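Local coordinates for protein titin (PDB 2A38) that forms the giant elastic filament of the muscle sarcomere, represented by the tandem of two immunoglobulin-like domains at its N-terminus, at residues 22-27 against 62-67. Sequence-based numbering, arbitrary orientation.
Sequences TATFEA and RAKLTI. With CD (cadmium ion), chain D.
The side chain of Glu-26 leaves its strand with CB 4.0 Å from Ala-63 O. CG lies anti to the backbone N (chi1 -179°) and is bordered by Arg-62 NE and, at 3.9 Å, by Lys-64 CE. A bend at chi2 (-117°) then swings the carboxylate across the arginine, its plane 76° from that of the guanidinium, with the carboxyl carbon at the guanidinium edge and in its plane. OE1 stays 3.4 Å from the cadmium ion. OE2 does double duty: it binds the metal at 2.2 Å and, through its anti lone pair, accepts a hydrogen bond from Arg-62 NE at 2.9 Å. A weak, bent bond from Arg-62 NH2 completes this salt bridge. His-28 and a water also bind the metal. Lys-64 CE lies over one guanidinium face, 3.4 Å above its plane. Cadmium and guanidinium probably favour an ionised Glu-26, the Lys-64 ammonium standing further off. Underneath run two antiparallel strands, B and E of the first I-set immunoglobulin domain, central in the sheet that strands 4-8 and 55-59 border. Ala-23, Phe-25 and Ala-27 exchange paired backbone hydrogen bonds with Ile-67, Leu-65 and Ala-63, straightest from Phe-25 N to Leu-65 O (3.1 Å). Those six side chains enter the sandwich core, where Phe-25 and Leu-65 meet Trp-39 of the opposing sheet. On the outer face, Thr-24 lies alongside Thr-66, its CG2 3.5 Å from Thr-66 OG1 and also against the aliphatic stem of Lys-64.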
# COMPACT_ATOMS: atom_id res chain seq x y z
N THR A 22 -5.63 -8.25 -0.20
CA THR A 22 -6.21 -9.12 0.82
C THR A 22 -5.74 -10.55 0.60
O THR A 22 -5.65 -11.02 -0.54
CB THR A 22 -7.76 -9.09 0.78
OG1 THR A 22 -8.22 -9.57 -0.49
CG2 THR A 22 -8.27 -7.67 0.98
N ALA A 23 -5.42 -11.24 1.69
CA ALA A 23 -4.96 -12.63 1.62
C ALA A 23 -5.96 -13.52 2.33
O ALA A 23 -6.43 -13.20 3.42
CB ALA A 23 -3.58 -12.78 2.26
N THR A 24 -6.28 -14.65 1.70
CA THR A 24 -7.23 -15.57 2.28
C THR A 24 -6.79 -17.03 2.22
O THR A 24 -6.42 -17.54 1.16
CB THR A 24 -8.60 -15.47 1.60
OG1 THR A 24 -8.98 -14.09 1.51
CG2 THR A 24 -9.65 -16.22 2.43
N PHE A 25 -6.85 -17.66 3.38
CA PHE A 25 -6.55 -19.08 3.54
C PHE A 25 -7.91 -19.67 3.86
O PHE A 25 -8.63 -19.15 4.71
CB PHE A 25 -5.59 -19.30 4.71
CG PHE A 25 -4.14 -19.19 4.34
CD1 PHE A 25 -3.32 -18.28 4.99
CD2 PHE A 25 -3.60 -20.01 3.35
CE1 PHE A 25 -1.96 -18.19 4.65
CE2 PHE A 25 -2.25 -19.93 3.01
CZ PHE A 25 -1.43 -19.01 3.66
N GLU A 26 -8.28 -20.74 3.17
CA GLU A 26 -9.57 -21.39 3.41
C GLU A 26 -9.38 -22.90 3.36
O GLU A 26 -8.53 -23.41 2.64
CB GLU A 26 -10.58 -20.95 2.35
CG GLU A 26 -11.97 -21.56 2.53
CD GLU A 26 -12.37 -22.45 1.36
OE1 GLU A 26 -11.58 -23.35 0.99
OE2 GLU A 26 -13.48 -22.27 0.82
N ALA A 27 -10.18 -23.61 4.14
CA ALA A 27 -10.09 -25.06 4.18
C ALA A 27 -11.44 -25.62 4.55
O ALA A 27 -12.26 -24.94 5.13
CB ALA A 27 -9.06 -25.48 5.20
N ARG A 62 -16.41 -24.88 6.99
CA ARG A 62 -15.47 -24.07 6.22
C ARG A 62 -14.72 -23.13 7.16
O ARG A 62 -15.32 -22.28 7.80
CB ARG A 62 -16.22 -23.25 5.18
CG ARG A 62 -15.31 -22.50 4.22
CD ARG A 62 -16.03 -21.30 3.61
NE ARG A 62 -15.35 -20.78 2.43
CZ ARG A 62 -15.74 -19.69 1.77
NH1 ARG A 62 -16.79 -19.00 2.19
NH2 ARG A 62 -15.08 -19.29 0.68
N ALA A 63 -13.40 -23.30 7.27
CA ALA A 63 -12.59 -22.44 8.12
C ALA A 63 -11.92 -21.43 7.21
O ALA A 63 -11.39 -21.78 6.16
CB ALA A 63 -11.54 -23.25 8.85
N LYS A 64 -11.95 -20.16 7.61
CA LYS A 64 -11.34 -19.10 6.82
C LYS A 64 -10.57 -18.11 7.68
O LYS A 64 -11.00 -17.75 8.77
CB LYS A 64 -12.43 -18.38 6.02
CG LYS A 64 -11.95 -17.15 5.28
CD LYS A 64 -12.95 -16.74 4.20
CE LYS A 64 -13.06 -17.84 3.15
NZ LYS A 64 -13.81 -17.41 1.95
N LEU A 65 -9.42 -17.70 7.16
CA LEU A 65 -8.56 -16.73 7.82
C LEU A 65 -8.26 -15.65 6.79
O LEU A 65 -7.62 -15.93 5.78
CB LEU A 65 -7.26 -17.37 8.29
CG LEU A 65 -6.33 -16.45 9.08
CD1 LEU A 65 -5.42 -17.26 9.97
CD2 LEU A 65 -5.52 -15.59 8.12
N THR A 66 -8.72 -14.44 7.03
CA THR A 66 -8.50 -13.35 6.09
C THR A 66 -7.71 -12.20 6.68
O THR A 66 -8.00 -11.73 7.77
CB THR A 66 -9.84 -12.79 5.56
OG1 THR A 66 -10.55 -13.81 4.85
CG2 THR A 66 -9.59 -11.60 4.63
N ILE A 67 -6.70 -11.76 5.94
CA ILE A 67 -5.89 -10.62 6.35
C ILE A 67 -6.26 -9.52 5.36
O ILE A 67 -5.95 -9.63 4.18
CB ILE A 67 -4.38 -10.91 6.25
CG1 ILE A 67 -4.03 -12.15 7.07
CG2 ILE A 67 -3.59 -9.71 6.75
CD1 ILE A 67 -2.57 -12.53 7.02
CD CD D . -14.64 -23.60 -0.44
O HOH W 1 -12.50 -24.25 -1.02